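Local coordinates for lipoprotein (Colwellia psychrerythraea, PDB 3O0Y) that is of unknown function but is a largely helical DUF885-family lipoprotein, possibly related to the metallopeptidases of clan MA, at residues K39-L42 with F43-R46; N342-P345 with R346-Y349; E542-R545 with Y546-W549. All coordinates share one frame; numbering follows the deposited sequence.

Interaction 1. Residues K39-L42 with F43-R46; sequences KQSL and FKQR
Phe43 and Lys39 meet one turn apart in the closing turn of helix 27-44, joined first through the backbone. Phe43 N bonds to Lys39 O at 3.1 Å and nearly straight (167°), and Lys44 N reaches Gln40 O at 2.9 Å. The pattern then fades: Gln45 N makes weak bonds to Ser41 O and, at 3.2 Å, to Leu42 O.

Side-chain carbons lie against these carbonyl oxygens. The Phe43 ring turns its edge to Lys39, CD1 lying 3.2 Å from Lys39 O, and the Phe43 side chain also touches Phe459, Leu460, Ala50 and Tyr53. Lys44 CG stands anti to its carbonyl carbon (chi1 -70°), which folds the methylenes back and brings CG to 3.0 Å from Gln40 O. Leu42 CD1 touches Arg46 CG at 4.1 Å.

Polar ends are held mainly from outside. Ser41 OG bonds to Glu82. Arg46, the N-cap residue of helix 47-53, gives NH1 to Gln45 O at 2.9 Å, in its guanidinium plane, and NH2 to Glu76 in a salt bridge and to Ile127 O. The helix end is held by backbone bonds and carbon packing, with the charge of buried Arg46 probably balanced by Glu76.

Interaction 2. Residues N342-P345 with R346-Y349; sequences NEEP and RFLY
Arg346 and Glu344 form a salt bridge in which NE and NH2 both point at one oxygen, each 2.8 Å from Glu344 OE1. Carboxylate and guanidinium are nearly coplanar, 19° apart; NH2 uses the syn lone pair, whereas NE meets the oxygen almost end-on to its C-O bond. Arg346 CG sits between the backbone N and carbonyl carbon (chi1 61°), which carries the extended chain across Phe347. Arg346 CG lies over the centre of that ring, 3.7 Å above its plane, and Phe347 CZ approaches one guanidinium face. Glu344 OE2 bonds to Tyr329 OH; an alanine in place of Glu344 would probably leave Arg346 freer to swing and Tyr329 without this acceptor.

The 3-10 turn shows in the bond from Phe347 N to Glu344 O, 3.0 Å long. Leu348 N repeats the step to Pro345 O at 3.2 Å, and Leu348 CD2 rests 3.5 Å from Asn342 O. Tyr349 turns away, its OH bonded to Asp362.

The turn joins helix 334-342 to helix 353-373, which receives Tyr349, while Phe347 packs edge-to-face on Phe430 and Arg346 makes a cation-pi contact with Phe492 of helix 491-515.

Interaction 3. Residues E542-R545 with Y546-W549; sequences EIER and YMAW. With SO4 (sulfate ion), chain D.
Arg545 and Trp549 face each other across the last turn of helix 536-548, an i to i+4 pair at the C-terminal end of an alpha-helix. The backbone bond from Trp549 N to Arg545 O, 2.9 Å, closes the turn, and Trp549 then leaves helical geometry.

From CB, beside Tyr546 N, the Arg545 chain sets out with CG anti to its backbone N (chi1 158°) and stays extended to NE. This course takes it past the six-membered part of the indole, whose CZ3 lies over one face of the guanidinium: Arg545 CG is 3.6 Å from Trp549 CE3, CD lies near CE3 and CZ3, and NE comes within 3.5 Å of Trp549 CZ3. The guanidinium and indole planes are inclined by 60°. At the tip, sulfate O4 lies at the guanidinium edge, in its plane. Arg545 NH2 donates to sulfate O4 at 2.7 Å and 156°, while NH1 reaches the same O4 weakly; NH1 also bonds to Gln552. Tyr556, Arg504 and Arg507 complete the anion site. The sulfate probably came from the crystallisation liquor, yet the gathered arginines are consistent with a pocket suited to an anion.

Beyond the opposite face of the guanidinium, Glu542 OE1 is 3.8 Å from Arg545 NH2 but well out of the guanidinium plane, a long salt bridge by charge alone. Tyr546 OH gives Glu542 OE1 a weak bond at 2.7 Å, though Arg507 is the stronger partner of both groups. Ile543 CD1 packs against Tyr546 CD2 at 3.9 Å. Trp549 NE1 bonds to Asn142, and Trp130 meets the indole edge-to-face. The Tyr546 ring lies flat against the preceding turn, with Glu542 O over its centre, 3.1 Å above the ring plane.

The three contacts follow one another along the chain without touching. Interactions 1 and 2 lie on opposite sides of the molecule's centre, their own centres 48 Å apart. Interaction 3 is about 14 Å from each of the others between nearest atoms, and it alone contacts the bound sulfate. Shared neighbours bridge the gaps. Helix 491-515 offers Phe492 to Arg346 and Phe347 of interaction 2, and further along Arg507 and Phe503 to interaction 3. Ile127 and Thr129 meet Arg46 of interaction 1, while the adjacent Trp130 and Met131 pack on Trp549, so one short length of chain connects interaction 1 with the side of the anion pocket.

Interaction 1. Residues K39-L42 with F43-R46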
loop_
_atom_site.group_PDB
_atom_site.type_symbol
_atom_site.label_atom_id
_atom_site.label_comp_id
_atom_site.label_asym_id
_atom_site.label_seq_id
_atom_site.Cartn_x
_atom_site.Cartn_y
_atom_site.Cartn_z
ATOM N N LYS A 39 -8.759 16.648 -7.739
ATOM C CA LYS A 39 -8.008 15.741 -8.588
ATOM C C LYS A 39 -6.822 16.430 -9.288
ATOM O O LYS A 39 -5.697 15.936 -9.229
ATOM C CB LYS A 39 -8.969 15.188 -9.612
ATOM C CG LYS A 39 -8.240 14.401 -10.689
ATOM C CD LYS A 39 -9.250 13.951 -11.699
ATOM C CE LYS A 39 -9.178 14.491 -12.991
ATOM N NZ LYS A 39 -9.867 13.608 -14.075
ATOM N N GLN A 40 -7.083 17.559 -9.953
ATOM C CA GLN A 40 -6.091 18.190 -10.829
ATOM C C GLN A 40 -4.963 18.816 -10.007
ATOM O O GLN A 40 -3.782 18.706 -10.366
ATOM C CB GLN A 40 -6.770 19.175 -11.793
ATOM C CG GLN A 40 -7.729 18.443 -12.737
ATOM C CD GLN A 40 -8.233 19.254 -13.887
ATOM O OE1 GLN A 40 -8.416 20.464 -13.783
ATOM N NE2 GLN A 40 -8.537 18.570 -14.984
ATOM N N SER A 41 -5.303 19.376 -8.881
ATOM C CA SER A 41 -4.310 20.025 -8.050
ATOM C C SER A 41 -3.386 19.001 -7.371
ATOM O O SER A 41 -2.172 19.238 -7.275
ATOM C CB SER A 41 -4.937 20.884 -6.984
ATOM O OG SER A 41 -5.435 22.046 -7.593
ATOM N N LEU A 42 -3.954 17.920 -6.875
ATOM C CA LEU A 42 -3.140 16.897 -6.217
ATOM C C LEU A 42 -2.187 16.326 -7.256
ATOM O O LEU A 42 -0.972 16.235 -6.998
ATOM C CB LEU A 42 -4.028 15.781 -5.662
ATOM C CG LEU A 42 -3.300 14.643 -4.966
ATOM C CD1 LEU A 42 -2.390 15.108 -3.801
ATOM C CD2 LEU A 42 -4.327 13.523 -4.587
ATOM N N PHE A 43 -2.742 15.888 -8.384
ATOM C CA PHE A 43 -1.896 15.219 -9.369
ATOM C C PHE A 43 -0.875 16.123 -10.095
ATOM O O PHE A 43 0.189 15.637 -10.463
ATOM C CB PHE A 43 -2.713 14.458 -10.360
ATOM C CG PHE A 43 -3.211 13.171 -9.838
ATOM C CD1 PHE A 43 -4.552 12.972 -9.584
ATOM C CD2 PHE A 43 -2.309 12.141 -9.567
ATOM C CE1 PHE A 43 -5.000 11.741 -9.098
ATOM C CE2 PHE A 43 -2.742 10.922 -9.165
ATOM C CZ PHE A 43 -4.092 10.713 -8.905
ATOM N N LYS A 44 -1.181 17.396 -10.296
ATOM C CA LYS A 44 -0.150 18.317 -10.798
ATOM C C LYS A 44 1.065 18.373 -9.889
ATOM O O LYS A 44 2.177 18.574 -10.351
ATOM C CB LYS A 44 -0.675 19.761 -10.881
ATOM C CG LYS A 44 -1.687 20.109 -11.912
ATOM C CD LYS A 44 -2.260 21.570 -11.493
ATOM C CE LYS A 44 -3.694 21.906 -12.041
ATOM N NZ LYS A 44 -4.615 22.732 -11.120
ATOM N N GLN A 45 0.840 18.278 -8.593
ATOM C CA GLN A 45 1.896 18.320 -7.593
ATOM C C GLN A 45 2.465 16.949 -7.226
ATOM O O GLN A 45 3.373 16.820 -6.400
ATOM C CB GLN A 45 1.374 19.042 -6.372
ATOM C CG GLN A 45 1.012 20.462 -6.736
ATOM C CD GLN A 45 0.473 21.248 -5.609
ATOM O OE1 GLN A 45 -0.737 21.551 -5.584
ATOM N NE2 GLN A 45 1.326 21.624 -4.690
ATOM N N ARG A 46 1.853 15.904 -7.802
ATOM C CA ARG A 46 2.278 14.528 -7.593
ATOM C C ARG A 46 2.313 13.846 -8.943
ATOM O O ARG A 46 1.625 12.826 -9.198
ATOM C CB ARG A 46 1.344 13.782 -6.619
ATOM C CG ARG A 46 1.410 14.300 -5.227
ATOM C CD ARG A 46 2.700 13.937 -4.539
ATOM N NE ARG A 46 2.762 14.320 -3.139
ATOM C CZ ARG A 46 3.263 15.479 -2.700
ATOM N NH1 ARG A 46 3.642 16.437 -3.542
ATOM N NH2 ARG A 46 3.352 15.711 -1.395
#

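Interaction 2. Residues N342-P345 with R346-Y349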
loop_
_atom_site.group_PDB
_atom_site.type_symbol
_atom_site.label_atom_id
_atom_site.label_comp_id
_atom_site.label_asym_id
_atom_site.label_seq_id
_atom_site.Cartn_x
_atom_site.Cartn_y
_atom_site.Cartn_z
ATOM N N ASN A 342 7.732 -25.326 8.376
ATOM C CA ASN A 342 8.449 -24.623 7.318
ATOM C C ASN A 342 9.784 -25.338 7.000
ATOM O O ASN A 342 10.349 -25.091 5.937
ATOM C CB ASN A 342 8.664 -23.226 7.803
ATOM C CG ASN A 342 8.783 -22.159 6.706
ATOM O OD1 ASN A 342 9.380 -22.372 5.633
ATOM N ND2 ASN A 342 8.369 -20.944 7.079
ATOM N N GLU A 343 10.248 -26.274 7.835
ATOM C CA GLU A 343 11.469 -27.016 7.575
ATOM C C GLU A 343 11.251 -28.281 6.796
ATOM O O GLU A 343 12.216 -28.860 6.263
ATOM C CB GLU A 343 12.203 -27.345 8.864
ATOM C CG GLU A 343 12.323 -26.185 9.824
ATOM C CD GLU A 343 13.520 -25.331 9.635
ATOM O OE1 GLU A 343 14.153 -25.488 8.540
ATOM O OE2 GLU A 343 13.807 -24.511 10.593
ATOM N N GLU A 344 9.989 -28.709 6.604
ATOM C CA GLU A 344 9.791 -29.987 5.995
ATOM C C GLU A 344 9.820 -29.963 4.494
ATOM O O GLU A 344 9.291 -29.040 3.872
ATOM C CB GLU A 344 8.437 -30.586 6.444
ATOM C CG GLU A 344 8.375 -30.780 7.968
ATOM C CD GLU A 344 7.028 -31.312 8.480
ATOM O OE1 GLU A 344 6.104 -31.534 7.634
ATOM O OE2 GLU A 344 6.922 -31.464 9.755
ATOM N N PRO A 345 10.445 -30.988 3.876
ATOM C CA PRO A 345 10.596 -30.899 2.467
ATOM C C PRO A 345 9.300 -30.828 1.645
ATOM O O PRO A 345 9.295 -30.272 0.542
ATOM C CB PRO A 345 11.417 -32.155 2.089
ATOM C CG PRO A 345 11.480 -32.963 3.261
ATOM C CD PRO A 345 11.148 -32.146 4.448
ATOM N N ARG A 346 8.209 -31.434 2.123
ATOM C CA ARG A 346 6.988 -31.391 1.409
ATOM C C ARG A 346 6.468 -29.949 1.247
ATOM O O ARG A 346 5.603 -29.758 0.438
ATOM C CB ARG A 346 5.907 -32.234 2.104
ATOM C CG ARG A 346 5.575 -31.766 3.471
ATOM C CD ARG A 346 4.600 -32.746 4.168
ATOM N NE ARG A 346 4.478 -32.473 5.588
ATOM C CZ ARG A 346 3.441 -32.830 6.354
ATOM N NH1 ARG A 346 2.374 -33.505 5.860
ATOM N NH2 ARG A 346 3.498 -32.528 7.615
ATOM N N PHE A 347 6.950 -29.012 2.042
ATOM C CA PHE A 347 6.486 -27.610 2.047
ATOM C C PHE A 347 7.459 -26.648 1.372
ATOM O O PHE A 347 7.258 -25.417 1.445
ATOM C CB PHE A 347 6.071 -27.117 3.425
ATOM C CG PHE A 347 4.960 -27.912 4.047
ATOM C CD1 PHE A 347 3.763 -28.110 3.346
ATOM C CD2 PHE A 347 5.095 -28.501 5.308
ATOM C CE1 PHE A 347 2.759 -28.854 3.903
ATOM C CE2 PHE A 347 4.078 -29.213 5.862
ATOM C CZ PHE A 347 2.921 -29.437 5.153
ATOM N N LEU A 348 8.493 -27.171 0.722
ATOM C CA LEU A 348 9.571 -26.291 0.170
ATOM C C LEU A 348 9.747 -26.560 -1.297
ATOM O O LEU A 348 9.977 -27.734 -1.742
ATOM C CB LEU A 348 10.892 -26.557 0.877
ATOM C CG LEU A 348 10.982 -26.176 2.330
ATOM C CD1 LEU A 348 12.259 -26.817 2.919
ATOM C CD2 LEU A 348 10.857 -24.647 2.470
ATOM N N TYR A 349 9.657 -25.509 -2.110
ATOM C CA TYR A 349 10.085 -25.595 -3.469
ATOM C C TYR A 349 11.586 -25.677 -3.547
ATOM O O TYR A 349 12.309 -25.118 -2.684
ATOM C CB TYR A 349 9.591 -24.352 -4.273
ATOM C CG TYR A 349 8.105 -24.171 -4.361
ATOM C CD1 TYR A 349 7.370 -24.937 -5.240
ATOM C CD2 TYR A 349 7.439 -23.301 -3.520
ATOM C CE1 TYR A 349 6.003 -24.779 -5.329
ATOM C CE2 TYR A 349 6.053 -23.103 -3.604
ATOM C CZ TYR A 349 5.353 -23.884 -4.501
ATOM O OH TYR A 349 3.985 -23.762 -4.581
#

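Interaction 3. Residues E542-R545 with Y546-W549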
loop_
_atom_site.group_PDB
_atom_site.type_symbol
_atom_site.label_atom_id
_atom_site.label_comp_id
_atom_site.label_asym_id
_atom_site.label_seq_id
_atom_site.Cartn_x
_atom_site.Cartn_y
_atom_site.Cartn_z
ATOM N N GLU A 542 9.332 -5.840 9.267
ATOM C CA GLU A 542 8.003 -5.432 9.615
ATOM C C GLU A 542 7.982 -4.412 10.742
ATOM O O GLU A 542 7.315 -3.349 10.664
ATOM C CB GLU A 542 7.167 -6.636 10.009
ATOM C CG GLU A 542 6.933 -7.616 8.912
ATOM C CD GLU A 542 5.950 -7.154 7.901
ATOM O OE1 GLU A 542 4.927 -6.476 8.244
ATOM O OE2 GLU A 542 6.233 -7.461 6.743
ATOM N N ILE A 543 8.658 -4.729 11.838
ATOM C CA ILE A 543 8.659 -3.797 12.984
ATOM C C ILE A 543 9.238 -2.419 12.556
ATOM O O ILE A 543 8.662 -1.374 12.855
ATOM C CB ILE A 543 9.461 -4.378 14.207
ATOM C CG1 ILE A 543 8.758 -5.623 14.739
ATOM C CG2 ILE A 543 9.724 -3.233 15.305
ATOM C CD1 ILE A 543 7.232 -5.513 14.978
ATOM N N GLU A 544 10.301 -2.397 11.747
ATOM C CA GLU A 544 10.830 -1.115 11.267
ATOM C C GLU A 544 9.879 -0.370 10.314
ATOM O O GLU A 544 9.798 0.835 10.304
ATOM C CB GLU A 544 12.234 -1.263 10.670
ATOM C CG GLU A 544 13.236 -1.796 11.791
ATOM C CD GLU A 544 14.662 -1.984 11.363
ATOM O OE1 GLU A 544 14.991 -1.599 10.213
ATOM O OE2 GLU A 544 15.489 -2.409 12.214
ATOM N N ARG A 545 9.130 -1.113 9.521
ATOM C CA ARG A 545 8.055 -0.555 8.707
ATOM C C ARG A 545 7.030 0.136 9.639
ATOM O O ARG A 545 6.623 1.268 9.356
ATOM C CB ARG A 545 7.359 -1.678 7.900
ATOM C CG ARG A 545 5.972 -1.367 7.432
ATOM C CD ARG A 545 5.376 -2.579 6.697
ATOM N NE ARG A 545 3.943 -2.487 6.608
ATOM C CZ ARG A 545 3.217 -3.343 5.918
ATOM N NH1 ARG A 545 1.917 -3.224 5.910
ATOM N NH2 ARG A 545 3.825 -4.334 5.273
ATOM N N TYR A 546 6.605 -0.539 10.692
ATOM C CA TYR A 546 5.522 -0.006 11.572
ATOM C C TYR A 546 5.985 1.270 12.220
ATOM O O TYR A 546 5.222 2.242 12.426
ATOM C CB TYR A 546 5.064 -0.999 12.628
ATOM C CG TYR A 546 4.633 -2.340 12.050
ATOM C CD1 TYR A 546 4.191 -2.482 10.760
ATOM C CD2 TYR A 546 4.759 -3.466 12.804
ATOM C CE1 TYR A 546 3.866 -3.750 10.281
ATOM C CE2 TYR A 546 4.427 -4.733 12.313
ATOM C CZ TYR A 546 4.024 -4.856 11.076
ATOM O OH TYR A 546 3.750 -6.175 10.637
ATOM N N MET A 547 7.273 1.291 12.520
ATOM C CA MET A 547 7.909 2.484 13.140
ATOM C C MET A 547 7.864 3.690 12.177
ATOM O O MET A 547 7.645 4.793 12.609
ATOM C CB MET A 547 9.353 2.211 13.563
ATOM C CG MET A 547 9.552 1.265 14.767
ATOM S SD MET A 547 11.267 0.588 15.014
ATOM C CE MET A 547 12.178 2.196 15.022
ATOM N N ALA A 548 8.007 3.462 10.876
ATOM C CA ALA A 548 7.996 4.523 9.835
ATOM C C ALA A 548 6.596 4.901 9.427
ATOM O O ALA A 548 6.391 5.998 8.913
ATOM C CB ALA A 548 8.773 4.036 8.554
ATOM N N TRP A 549 5.646 3.961 9.560
ATOM C CA TRP A 549 4.235 4.115 9.127
ATOM C C TRP A 549 3.225 3.937 10.257
ATOM O O TRP A 549 2.377 3.074 10.217
ATOM C CB TRP A 549 3.882 3.090 8.048
ATOM C CG TRP A 549 4.569 3.198 6.770
ATOM C CD1 TRP A 549 5.309 4.244 6.290
ATOM C CD2 TRP A 549 4.521 2.234 5.703
ATOM N NE1 TRP A 549 5.761 3.965 5.027
ATOM C CE2 TRP A 549 5.300 2.735 4.648
ATOM C CE3 TRP A 549 3.924 0.983 5.555
ATOM C CZ2 TRP A 549 5.485 2.032 3.468
ATOM C CZ3 TRP A 549 4.129 0.269 4.404
ATOM C CH2 TRP A 549 4.872 0.810 3.352
HETATM S S SO4 D . 0.842 -6.554 3.579
HETATM O O1 SO4 D . -0.086 -7.336 4.440
HETATM O O2 SO4 D . 1.222 -7.373 2.476
HETATM O O3 SO4 D . 0.194 -5.361 2.981
HETATM O O4 SO4 D . 1.911 -5.996 4.364
#